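Local structure of endo-beta-1,4-glucanase (Streptomyces sp., 1OA4) at residues S90-G95 against A212-S217. The protein probably hydrolyses internal beta-1,4-glucosidic bonds of cellulose, as a family 12 glycoside hydrolase with endoglucanase activity. Sequence-based numbering, arbitrary orientation.
Sequences SYRYTG and AVNSFS
Arg92 and Ala212 pair across neighbouring antiparallel strands through two backbone hydrogen bonds, Arg92 N to Ala212 O (2.9 Å) and Ala212 N to Arg92 O (3.2 Å). At the next pair along the sheet, Tyr91 and Val213 form a non-hydrogen-bonded pair whose side chains run side by side into the interior, CE1 of the ring resting 3.7 Å from Val213 CG2, while Ala212 O sits at the ring edge, close to its plane. Both side chains also meet Phe202, on strand 194-204 of the facing sheet, so this is the tight inner side of a beta sandwich, the jelly roll of family 12 enzymes. The pairing then slips by one residue, a beta bulge: Ser90 O accepts a hydrogen bond from Asn214 N at 2.7 Å, whereas Ser90 N reaches Ser215 O at 3.1 Å. Asn214 is the extra residue, and its side chain lies on the more open outer face. With its OG anti to the backbone N (chi1 171°), Ser90 accepts there the N-H of Asn214 ND2 at 3.1 Å, in the amide plane and nearly straight (170°). On this looser side the exposed Arg92 sets one guanidinium face, off-centre, over Ala212 CB, 3.7 Å from CZ, while its NH2 forms a salt bridge with Glu40 OE2 and a hydrogen bond with Gly210 O.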
loop_
_atom_site.group_PDB
_atom_site.type_symbol
_atom_site.label_atom_id
_atom_site.label_comp_id
_atom_site.label_asym_id
_atom_site.label_seq_id
_atom_site.Cartn_x
_atom_site.Cartn_y
_atom_site.Cartn_z
ATOM N N SER A 90 10.939 -2.054 -4.756
ATOM C CA SER A 90 12.273 -1.717 -4.270
ATOM C C SER A 90 12.153 -0.310 -3.730
ATOM O O SER A 90 11.661 0.580 -4.428
ATOM C CB SER A 90 13.275 -1.757 -5.406
ATOM O OG SER A 90 14.512 -1.229 -4.948
ATOM N N TYR A 91 12.611 -0.124 -2.493
ATOM C CA TYR A 91 12.497 1.130 -1.768
ATOM C C TYR A 91 13.847 1.758 -1.423
ATOM O O TYR A 91 14.842 1.056 -1.212
ATOM C CB TYR A 91 11.801 0.886 -0.422
ATOM C CG TYR A 91 10.309 0.662 -0.407
ATOM C CD1 TYR A 91 9.429 1.681 -0.769
ATOM C CD2 TYR A 91 9.776 -0.518 0.079
ATOM C CE1 TYR A 91 8.054 1.501 -0.666
ATOM C CE2 TYR A 91 8.399 -0.703 0.168
ATOM C CZ TYR A 91 7.565 0.311 -0.199
ATOM O OH TYR A 91 6.197 0.114 -0.062
ATOM N N ARG A 92 13.861 3.082 -1.352
ATOM C CA ARG A 92 15.009 3.815 -0.846
ATOM C C ARG A 92 14.516 4.550 0.389
ATOM O O ARG A 92 13.539 5.307 0.325
ATOM C CB ARG A 92 15.521 4.817 -1.874
ATOM C CG ARG A 92 16.845 5.413 -1.478
ATOM C CD ARG A 92 17.365 6.382 -2.512
ATOM N NE ARG A 92 16.679 7.665 -2.542
ATOM C CZ ARG A 92 16.183 8.230 -3.653
ATOM N NH1 ARG A 92 16.295 7.603 -4.817
ATOM N NH2 ARG A 92 15.593 9.425 -3.587
ATOM N N TYR A 93 15.204 4.339 1.504
ATOM C CA TYR A 93 14.819 4.939 2.763
ATOM C C TYR A 93 15.706 6.104 3.165
ATOM O O TYR A 93 16.771 6.307 2.579
ATOM C CB TYR A 93 14.909 3.865 3.826
ATOM C CG TYR A 93 14.006 2.693 3.576
ATOM C CD1 TYR A 93 12.664 2.880 3.344
ATOM C CD2 TYR A 93 14.481 1.398 3.599
ATOM C CE1 TYR A 93 11.827 1.833 3.140
ATOM C CE2 TYR A 93 13.646 0.334 3.402
ATOM C CZ TYR A 93 12.299 0.548 3.176
ATOM O OH TYR A 93 11.445 -0.512 2.974
ATOM N N THR A 94 15.251 6.866 4.157
ATOM C CA THR A 94 16.032 7.958 4.725
ATOM C C THR A 94 16.139 7.716 6.230
ATOM O O THR A 94 15.297 7.053 6.842
ATOM C CB THR A 94 15.405 9.334 4.494
ATOM O OG1 THR A 94 14.105 9.372 5.088
ATOM C CG2 THR A 94 15.155 9.587 3.019
ATOM N N GLY A 95 17.205 8.225 6.826
ATOM C CA GLY A 95 17.390 8.119 8.265
ATOM C C GLY A 95 16.505 9.076 9.041
ATOM O O GLY A 95 16.238 8.846 10.215
ATOM N N ALA A 212 11.828 7.080 -1.730
ATOM C CA ALA A 212 11.522 6.700 -3.109
ATOM C C ALA A 212 11.096 5.255 -3.281
ATOM O O ALA A 212 11.542 4.362 -2.557
ATOM C CB ALA A 212 12.739 6.959 -4.011
ATOM N N VAL A 213 10.238 5.036 -4.268
ATOM C CA VAL A 213 9.958 3.706 -4.752
ATOM C C VAL A 213 10.828 3.645 -6.000
ATOM O O VAL A 213 10.659 4.457 -6.907
ATOM C CB VAL A 213 8.466 3.499 -5.113
ATOM C CG1 VAL A 213 8.272 2.233 -5.950
ATOM C CG2 VAL A 213 7.640 3.420 -3.854
ATOM N N ASN A 214 11.828 2.766 -5.995
ATOM C CA ASN A 214 12.730 2.629 -7.139
ATOM C C ASN A 214 12.069 1.896 -8.313
ATOM O O ASN A 214 12.364 2.165 -9.482
ATOM C CB ASN A 214 13.973 1.829 -6.738
ATOM C CG ASN A 214 14.828 2.510 -5.662
ATOM O OD1 ASN A 214 15.113 3.701 -5.740
ATOM N ND2 ASN A 214 15.252 1.739 -4.666
ATOM N N SER A 215 11.235 0.914 -7.993
ATOM C CA SER A 215 10.566 0.105 -8.985
ATOM C C SER A 215 9.404 -0.615 -8.334
ATOM O O SER A 215 9.335 -0.740 -7.108
ATOM C CB SER A 215 11.538 -0.916 -9.593
ATOM O OG SER A 215 12.014 -1.814 -8.612
ATOM N N PHE A 216 8.496 -1.106 -9.166
ATOM C CA PHE A 216 7.318 -1.831 -8.721
ATOM C C PHE A 216 6.795 -2.685 -9.853
ATOM O O PHE A 216 6.842 -2.287 -11.020
ATOM C CB PHE A 216 6.228 -0.817 -8.343
ATOM C CG PHE A 216 4.874 -1.421 -8.003
ATOM C CD1 PHE A 216 4.620 -1.949 -6.752
ATOM C CD2 PHE A 216 3.836 -1.403 -8.933
ATOM C CE1 PHE A 216 3.372 -2.481 -6.454
ATOM C CE2 PHE A 216 2.585 -1.941 -8.636
ATOM C CZ PHE A 216 2.356 -2.484 -7.393
ATOM N N SER A 217 6.256 -3.842 -9.498
ATOM C CA SER A 217 5.560 -4.659 -10.462
ATOM C C SER A 217 4.395 -5.339 -9.773
ATOM O O SER A 217 4.407 -5.521 -8.567
ATOM C CB SER A 217 6.504 -5.688 -11.080
ATOM O OG SER A 217 6.898 -6.669 -10.140
#